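Oxidoreductase, putative (Neosartorya fumigata, PDB 6SKX) probably catalyses NADPH-dependent reductive amination, reducing imines formed from carbonyl compounds and amines, as a fungal reductive aminase of the 3-hydroxyisobutyrate dehydrogenase-like family. Local coordinates at residues A[4-9]-A[60-65]; A[185-190]-A[243-248]; A[135-140]-A[156-161]. One frame throughout, in Å; residues are numbered along the deposited sequence.

Contact 1: A[4-9]-A[60-65]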
loop_
_atom_site.group_PDB
_atom_site.type_symbol
_atom_site.label_atom_id
_atom_site.label_comp_id
_atom_site.label_asym_id
_atom_site.label_seq_id
_atom_site.Cartn_x
_atom_site.Cartn_y
_atom_site.Cartn_z
ATOM N N VAL A 4 30.363 19.791 -12.407
ATOM C CA VAL A 4 28.893 19.860 -12.213
ATOM C C VAL A 4 28.594 21.069 -11.326
ATOM O O VAL A 4 29.455 21.463 -10.581
ATOM C CB VAL A 4 28.367 18.548 -11.613
ATOM C CG1 VAL A 4 28.579 18.458 -10.121
ATOM C CG2 VAL A 4 26.916 18.322 -11.949
ATOM N N SER A 5 27.421 21.663 -11.462
ATOM C CA SER A 5 27.000 22.801 -10.605
ATOM C C SER A 5 25.614 22.490 -10.039
ATOM O O SER A 5 24.737 22.169 -10.852
ATOM C CB SER A 5 26.979 24.076 -11.418
ATOM O OG SER A 5 26.764 25.168 -10.588
ATOM N N ILE A 6 25.434 22.508 -8.717
ATOM C CA ILE A 6 24.172 22.071 -8.035
ATOM C C ILE A 6 23.487 23.316 -7.469
ATOM O O ILE A 6 24.166 24.116 -6.791
ATOM C CB ILE A 6 24.465 21.097 -6.879
ATOM C CG1 ILE A 6 25.346 19.909 -7.282
ATOM C CG2 ILE A 6 23.183 20.667 -6.185
ATOM C CD1 ILE A 6 24.702 18.980 -8.228
ATOM N N PHE A 7 22.180 23.426 -7.641
ATOM C CA PHE A 7 21.353 24.464 -6.974
ATOM C C PHE A 7 20.469 23.791 -5.925
ATOM O O PHE A 7 19.512 23.018 -6.317
ATOM C CB PHE A 7 20.534 25.224 -8.023
ATOM C CG PHE A 7 21.283 26.353 -8.702
ATOM C CD1 PHE A 7 22.079 26.115 -9.807
ATOM C CD2 PHE A 7 21.179 27.659 -8.245
ATOM C CE1 PHE A 7 22.771 27.151 -10.424
ATOM C CE2 PHE A 7 21.885 28.690 -8.854
ATOM C CZ PHE A 7 22.701 28.426 -9.928
ATOM N N GLY A 8 20.774 24.039 -4.647
ATOM C CA GLY A 8 19.962 23.536 -3.511
ATOM C C GLY A 8 20.708 22.552 -2.623
ATOM O O GLY A 8 21.113 21.476 -3.120
ATOM N N LEU A 9 20.865 22.905 -1.342
ATOM C CA LEU A 9 21.522 22.059 -0.309
ATOM C C LEU A 9 20.559 21.766 0.858
ATOM O O LEU A 9 21.054 21.631 1.954
ATOM C CB LEU A 9 22.802 22.763 0.152
ATOM C CG LEU A 9 23.936 22.787 -0.888
ATOM C CD1 LEU A 9 25.223 23.304 -0.281
ATOM C CD2 LEU A 9 24.181 21.411 -1.483
ATOM N N LEU A 60 26.979 21.734 -16.994
ATOM C CA LEU A 60 25.974 20.786 -16.441
ATOM C C LEU A 60 25.468 21.331 -15.104
ATOM O O LEU A 60 26.214 21.340 -14.142
ATOM C CB LEU A 60 26.598 19.400 -16.302
ATOM C CG LEU A 60 25.668 18.297 -15.812
ATOM C CD1 LEU A 60 24.441 18.184 -16.689
ATOM C CD2 LEU A 60 26.400 16.974 -15.755
ATOM N N ILE A 61 24.212 21.743 -15.087
ATOM C CA ILE A 61 23.522 22.385 -13.957
ATOM C C ILE A 61 22.426 21.441 -13.464
ATOM O O ILE A 61 21.600 21.079 -14.274
ATOM C CB ILE A 61 23.010 23.743 -14.459
ATOM C CG1 ILE A 61 24.193 24.675 -14.764
ATOM C CG2 ILE A 61 22.048 24.375 -13.469
ATOM C CD1 ILE A 61 23.849 25.599 -15.854
ATOM N N ILE A 62 22.502 20.999 -12.196
ATOM C CA ILE A 62 21.527 20.072 -11.546
ATOM C C ILE A 62 20.753 20.889 -10.512
ATOM O O ILE A 62 21.360 21.482 -9.610
ATOM C CB ILE A 62 22.190 18.866 -10.858
ATOM C CG1 ILE A 62 23.316 18.220 -11.677
ATOM C CG2 ILE A 62 21.131 17.854 -10.460
ATOM C CD1 ILE A 62 22.853 17.309 -12.738
ATOM N N ILE A 63 19.452 20.987 -10.687
ATOM C CA ILE A 63 18.612 21.826 -9.802
ATOM C C ILE A 63 17.807 20.897 -8.908
ATOM O O ILE A 63 17.111 20.009 -9.446
ATOM C CB ILE A 63 17.708 22.741 -10.648
ATOM C CG1 ILE A 63 18.510 23.482 -11.724
ATOM C CG2 ILE A 63 16.932 23.688 -9.748
ATOM C CD1 ILE A 63 17.662 24.338 -12.631
ATOM N N CYS A 64 17.837 21.158 -7.604
ATOM C CA CYS A 64 17.052 20.420 -6.582
ATOM C C CYS A 64 16.568 21.422 -5.526
ATOM O O CYS A 64 17.250 21.549 -4.493
ATOM C CB CYS A 64 17.908 19.316 -5.969
ATOM S SG CYS A 64 16.964 18.169 -4.940
ATOM N N LEU A 65 15.472 22.144 -5.805
ATOM C CA LEU A 65 14.923 23.203 -4.903
ATOM C C LEU A 65 13.523 22.776 -4.413
ATOM O O LEU A 65 13.072 21.660 -4.790
ATOM C CB LEU A 65 14.918 24.540 -5.654
ATOM C CG LEU A 65 16.286 25.123 -6.015
ATOM C CD1 LEU A 65 16.149 26.316 -6.949
ATOM C CD2 LEU A 65 17.049 25.539 -4.773
#

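Contact 2: A[185-190]-A[243-248]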
loop_
_atom_site.group_PDB
_atom_site.type_symbol
_atom_site.label_atom_id
_atom_site.label_comp_id
_atom_site.label_asym_id
_atom_site.label_seq_id
_atom_site.Cartn_x
_atom_site.Cartn_y
_atom_site.Cartn_z
ATOM N N THR A 185 -2.540 0.180 11.828
ATOM C CA THR A 185 -1.808 0.366 13.111
ATOM C C THR A 185 -2.734 0.993 14.168
ATOM O O THR A 185 -2.656 0.600 15.335
ATOM C CB THR A 185 -0.514 1.153 12.915
ATOM O OG1 THR A 185 0.283 0.449 11.964
ATOM C CG2 THR A 185 0.268 1.287 14.205
ATOM N N ALA A 186 -3.647 1.868 13.776
ATOM C CA ALA A 186 -4.567 2.529 14.724
ATOM C C ALA A 186 -5.601 1.517 15.236
ATOM O O ALA A 186 -5.841 1.458 16.464
ATOM C CB ALA A 186 -5.225 3.698 14.043
ATOM N N LEU A 187 -6.235 0.782 14.323
ATOM C CA LEU A 187 -7.351 -0.151 14.645
ATOM C C LEU A 187 -6.929 -1.167 15.723
ATOM O O LEU A 187 -7.776 -1.566 16.552
ATOM C CB LEU A 187 -7.775 -0.857 13.351
ATOM C CG LEU A 187 -9.205 -1.366 13.329
ATOM C CD1 LEU A 187 -10.139 -0.336 13.929
ATOM C CD2 LEU A 187 -9.623 -1.718 11.916
ATOM N N VAL A 188 -5.648 -1.519 15.760
ATOM C CA VAL A 188 -5.104 -2.677 16.522
ATOM C C VAL A 188 -4.299 -2.184 17.737
ATOM O O VAL A 188 -3.916 -3.046 18.566
ATOM C CB VAL A 188 -4.256 -3.521 15.552
ATOM C CG1 VAL A 188 -2.754 -3.282 15.715
ATOM C CG2 VAL A 188 -4.595 -4.997 15.631
ATOM N N ARG A 189 -4.037 -0.870 17.829
ATOM C CA ARG A 189 -3.214 -0.198 18.880
ATOM C C ARG A 189 -3.603 -0.660 20.299
ATOM O O ARG A 189 -2.690 -0.931 21.089
ATOM C CB ARG A 189 -3.416 1.319 18.808
ATOM C CG ARG A 189 -2.405 2.135 19.602
ATOM C CD ARG A 189 -1.446 2.861 18.686
ATOM N NE ARG A 189 -1.386 4.302 18.927
ATOM C CZ ARG A 189 -0.343 4.941 19.449
ATOM N NH1 ARG A 189 0.735 4.263 19.819
ATOM N NH2 ARG A 189 -0.377 6.259 19.589
ATOM N N SER A 190 -4.905 -0.721 20.614
ATOM C CA SER A 190 -5.470 -1.130 21.934
ATOM C C SER A 190 -4.976 -2.524 22.368
ATOM O O SER A 190 -4.881 -2.737 23.588
ATOM C CB SER A 190 -6.977 -1.089 21.899
ATOM O OG SER A 190 -7.454 -1.843 20.792
ATOM N N ASP A 243 -17.467 -0.478 10.748
ATOM C CA ASP A 243 -18.188 -0.770 12.025
ATOM C C ASP A 243 -17.159 -1.041 13.135
ATOM O O ASP A 243 -17.286 -0.475 14.239
ATOM C CB ASP A 243 -19.191 -1.922 11.869
ATOM C CG ASP A 243 -20.337 -1.650 10.891
ATOM O OD1 ASP A 243 -20.580 -0.481 10.562
ATOM O OD2 ASP A 243 -20.970 -2.625 10.435
ATOM N N ALA A 244 -16.130 -1.836 12.844
ATOM C CA ALA A 244 -15.060 -2.158 13.809
ATOM C C ALA A 244 -14.285 -0.881 14.142
ATOM O O ALA A 244 -13.907 -0.720 15.320
ATOM C CB ALA A 244 -14.164 -3.236 13.242
ATOM N N SER A 245 -14.026 -0.033 13.134
ATOM C CA SER A 245 -13.306 1.261 13.279
ATOM C C SER A 245 -14.052 2.139 14.303
ATOM O O SER A 245 -13.427 2.533 15.326
ATOM C CB SER A 245 -13.119 1.952 11.935
ATOM O OG SER A 245 -12.186 1.241 11.121
ATOM N N GLU A 246 -15.352 2.382 14.092
ATOM C CA GLU A 246 -16.158 3.236 15.006
ATOM C C GLU A 246 -16.078 2.630 16.422
ATOM O O GLU A 246 -15.739 3.369 17.357
ATOM C CB GLU A 246 -17.566 3.473 14.440
ATOM C CG GLU A 246 -18.408 2.227 14.289
ATOM N N ALA A 247 -16.223 1.312 16.580
ATOM C CA ALA A 247 -16.225 0.654 17.914
ATOM C C ALA A 247 -14.849 0.787 18.602
ATOM O O ALA A 247 -14.816 0.753 19.840
ATOM C CB ALA A 247 -16.670 -0.789 17.781
ATOM N N GLN A 248 -13.735 0.942 17.871
ATOM C CA GLN A 248 -12.411 1.165 18.522
ATOM C C GLN A 248 -12.154 2.660 18.749
ATOM O O GLN A 248 -11.118 2.957 19.353
ATOM C CB GLN A 248 -11.258 0.565 17.712
ATOM C CG GLN A 248 -11.142 -0.950 17.827
ATOM C CD GLN A 248 -10.616 -1.398 19.170
ATOM O OE1 GLN A 248 -11.366 -1.881 20.006
ATOM N NE2 GLN A 248 -9.319 -1.257 19.392
HETATM O O HOH W 1 -7.089 0.544 18.846
#

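Contact 3: A[135-140]-A[156-161]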
loop_
_atom_site.group_PDB
_atom_site.type_symbol
_atom_site.label_atom_id
_atom_site.label_comp_id
_atom_site.label_asym_id
_atom_site.label_seq_id
_atom_site.Cartn_x
_atom_site.Cartn_y
_atom_site.Cartn_z
ATOM N N GLY A 135 12.529 14.706 -21.645
ATOM C CA GLY A 135 12.806 15.988 -22.338
ATOM C C GLY A 135 13.918 15.799 -23.351
ATOM O O GLY A 135 13.900 14.753 -24.063
ATOM N N SER A 136 14.913 16.697 -23.379
ATOM C CA SER A 136 15.949 16.685 -24.446
ATOM C C SER A 136 16.701 15.355 -24.442
ATOM O O SER A 136 17.414 15.048 -23.504
ATOM C CB SER A 136 16.904 17.831 -24.338
ATOM O OG SER A 136 18.073 17.525 -25.088
ATOM N N PRO A 137 16.598 14.538 -25.507
ATOM C CA PRO A 137 17.322 13.271 -25.575
ATOM C C PRO A 137 18.836 13.366 -25.823
ATOM O O PRO A 137 19.565 12.549 -25.271
ATOM C CB PRO A 137 16.662 12.480 -26.732
ATOM C CG PRO A 137 15.857 13.501 -27.524
ATOM C CD PRO A 137 15.714 14.756 -26.669
ATOM N N ASP A 138 19.294 14.355 -26.582
ATOM C CA ASP A 138 20.749 14.607 -26.797
ATOM C C ASP A 138 21.360 14.957 -25.433
ATOM O O ASP A 138 22.453 14.408 -25.110
ATOM C CB ASP A 138 21.014 15.722 -27.827
ATOM C CG ASP A 138 20.681 15.362 -29.274
ATOM O OD1 ASP A 138 20.311 14.195 -29.520
ATOM O OD2 ASP A 138 20.806 16.251 -30.159
ATOM N N ALA A 139 20.681 15.828 -24.670
ATOM C CA ALA A 139 21.100 16.288 -23.318
ATOM C C ALA A 139 21.192 15.092 -22.352
ATOM O O ALA A 139 22.259 14.872 -21.757
ATOM C CB ALA A 139 20.143 17.322 -22.790
ATOM N N PHE A 140 20.137 14.291 -22.255
ATOM C CA PHE A 140 20.162 13.064 -21.430
ATOM C C PHE A 140 21.334 12.184 -21.884
ATOM O O PHE A 140 22.085 11.737 -21.027
ATOM C CB PHE A 140 18.829 12.309 -21.459
ATOM C CG PHE A 140 18.947 11.026 -20.689
ATOM C CD1 PHE A 140 18.971 11.045 -19.302
ATOM C CD2 PHE A 140 19.146 9.820 -21.347
ATOM C CE1 PHE A 140 19.135 9.871 -18.580
ATOM C CE2 PHE A 140 19.331 8.653 -20.621
ATOM C CZ PHE A 140 19.328 8.682 -19.242
ATOM N N LEU A 156 12.222 8.277 -20.277
ATOM C CA LEU A 156 10.982 7.814 -20.943
ATOM C C LEU A 156 10.378 8.868 -21.895
ATOM O O LEU A 156 9.168 8.992 -21.951
ATOM C CB LEU A 156 10.065 7.211 -19.864
ATOM C CG LEU A 156 9.385 8.114 -18.843
ATOM C CD1 LEU A 156 9.606 7.591 -17.438
ATOM C CD2 LEU A 156 9.821 9.556 -18.948
ATOM N N GLY A 157 11.212 9.514 -22.721
ATOM C CA GLY A 157 10.785 10.255 -23.931
ATOM C C GLY A 157 10.960 11.767 -23.834
ATOM O O GLY A 157 11.385 12.276 -22.766
ATOM N N GLU A 158 10.566 12.458 -24.909
ATOM C CA GLU A 158 10.959 13.838 -25.292
ATOM C C GLU A 158 10.093 14.894 -24.606
ATOM O O GLU A 158 10.529 16.059 -24.561
ATOM C CB GLU A 158 10.821 13.995 -26.803
ATOM C CG GLU A 158 11.807 13.151 -27.583
ATOM C CD GLU A 158 12.177 13.754 -28.934
ATOM O OE1 GLU A 158 12.279 15.014 -29.037
ATOM O OE2 GLU A 158 12.388 12.962 -29.875
ATOM N N ASP A 159 8.892 14.535 -24.156
ATOM C CA ASP A 159 7.988 15.476 -23.446
ATOM C C ASP A 159 8.589 15.737 -22.058
ATOM O O ASP A 159 8.756 14.768 -21.267
ATOM C CB ASP A 159 6.559 14.923 -23.379
ATOM C CG ASP A 159 5.523 15.852 -22.770
ATOM O OD1 ASP A 159 5.899 16.758 -21.990
ATOM O OD2 ASP A 159 4.332 15.672 -23.093
ATOM N N ALA A 160 8.850 17.006 -21.753
ATOM C CA ALA A 160 9.528 17.450 -20.518
ATOM C C ALA A 160 8.645 17.150 -19.297
ATOM O O ALA A 160 9.116 17.358 -18.180
ATOM C CB ALA A 160 9.900 18.917 -20.631
ATOM N N GLY A 161 7.394 16.720 -19.488
ATOM C CA GLY A 161 6.436 16.524 -18.376
ATOM C C GLY A 161 6.166 15.051 -18.075
ATOM O O GLY A 161 5.544 14.771 -17.030
#

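Contact 1: A[4-9]-A[60-65]
Val4 to Phe7 and Leu60 to Ile63 run side by side as neighbouring parallel strands at the centre of the Rossmann-type sheet, their axes 4.7 Å apart and inclined by 23°. Ser5 faces Ile61, Ile6 faces Ile62 and Phe7 faces Ile63. A four-rung ladder joins them: Ser5 N to Leu60 O, Ile62 N to Ser5 O, Phe7 N to Ile62 O and, just past the second strand, Cys64 N to Phe7 O at 2.8 Å. On one face Ile62 CG1 meets Val4 CG2 at 3.6 Å, while Ile6 CD1 lies against Ile62 CB at 3.6 Å, the two isoleucines side by side and pointing the same way. The other face carries Ser5, Phe7, Ile61 and Ile63. With CG anti to its carbonyl carbon (chi1 -84°), the Phe7 ring runs alongside Ile61, CD1 lying 4.1 Å from Ile61 CG2; helix 68-75 packs on the same ring. Ser5 OG is hydrogen-bonded to Gly54 O. Beyond the strands Gly8 CA touches Leu65 CD2 at 3.8 Å and points a C-H at Cys64 O. A beta-carbon on Gly8 would run into Cys64 O, and its backbone angles would also press one against Phe7 O. The ladder satisfies these backbone groups in a largely buried, mostly apolar setting, and the close approach at Gly8 brings together the strand ends leading to Leu9 and Leu65, both known to bind NADP(+), which is absent from this chain.

Contact 2: A[185-190]-A[243-248]
The carboxamide of Gln248, near the end of helix 231-248, reaches across to the end of helix 162-188 and donates to Leu187 O, with NE2 3.2 Å away. That bond is bent, 137° at the hydrogen, and the acceptor stands 29° out of the amide plane. NE2 also lies 2.4 Å from Ser190 OG, too short for an ordinary hydrogen bond, so the detail of this second link is doubtful. A bend at chi2 (-73°) in the Gln248 side chain brings NE2 round to these partners. A water ties the same group together: it donates to Ala186 O at 2.8 Å and accepts from Ser190 N and from Gln248 NE2, the latter at 2.9 Å. Ala186 O also receives the backbone N-H of Arg189, so this carbonyl near the helix end has two donors. Beside the polar cluster Leu187 supplies the apolar part. Its CD1 comes to 3.6 Å from Ser245 CA and also touches CB of Gln248, while Ser245 OG lies alongside both methyls; that hydroxyl is hydrogen-bonded to Ile241 O and His183 NE2. The contact thus joins the ends of two long helices in the all-helical C-terminal domain. Helix 194-221 packs on Thr185 and Val188 of 185-190, and the second subunit packs on both helices through its Val282, against Ala186, and its Leu168, against Ala244.

Contact 3: A[135-140]-A[156-161]
Gly135, the last residue of strand 130-135, meets the loop 156-161 mainly through backbone atoms. The hydrogen bond runs from Gly135 N to Gly157 O, 2.9 Å long and 158° at the hydrogen; the donor lies in the carbonyl plane, on a lone pair. Next to it are two reciprocal C-H...O contacts, one donated by each segment: Gly135 CA approaches Glu158 O at 3.2 Å, and Glu158 CA approaches Gly135 O at 3.3 Å. Close by, Gly135 CA comes within 4.0 Å of Ala160 CA. Gly135 and Gly157 both take backbone angles at which a beta-carbon would jam against the preceding carbonyl oxygen.

The side-chain contact is van der Waals packing near the surface. Pro137 CG sits 3.9 Å from CD of Glu158, whose chain runs extended beyond CG and crosses the ring at a slant, its carboxylate end by the proline.

Two capping bonds set the local turns. Ser136 is the N-cap of helix 137-147, its OG, anti to the backbone N (chi1 162°), accepting from Ala139 N at 3.1 Å. In the loop, Asp159 OD1 accepts from Gly161 N, which comes from above the carboxylate plane; OD2 of the same aspartate forms a salt bridge with Arg99.

This is a strand-to-helix turn beside the exit from the edge strand 152-155. It joins the end of the nucleotide-binding domain's sheet to the linker entering the long helix 162-188, the connection between two domains found in the 6-phosphogluconate and 3-hydroxyisobutyrate dehydrogenase relatives.

Contacts 1 and 3 share the eight-stranded sheet of the N-terminal domain: contact 1 pairs two strands at its heart, and contact 3 lies at the far end, beyond the one antiparallel pairing, beside edge strand 152-155. Their centres are 18 Å apart and their nearest atoms about 6 Å. Contact 2 belongs to the helical C-terminal domain, on the opposite side of the chain's centre, 46 Å from contact 1 and 48 Å from contact 3 between centres. Helix 162-188 spans the gap, starting just after contact 3 and ending in contact 2. Contact 1 alone holds NADP(+)-binding residues, Leu9 and Leu65, though no cofactor is bound to this chain; contacts 2 and 3 lie away from that site.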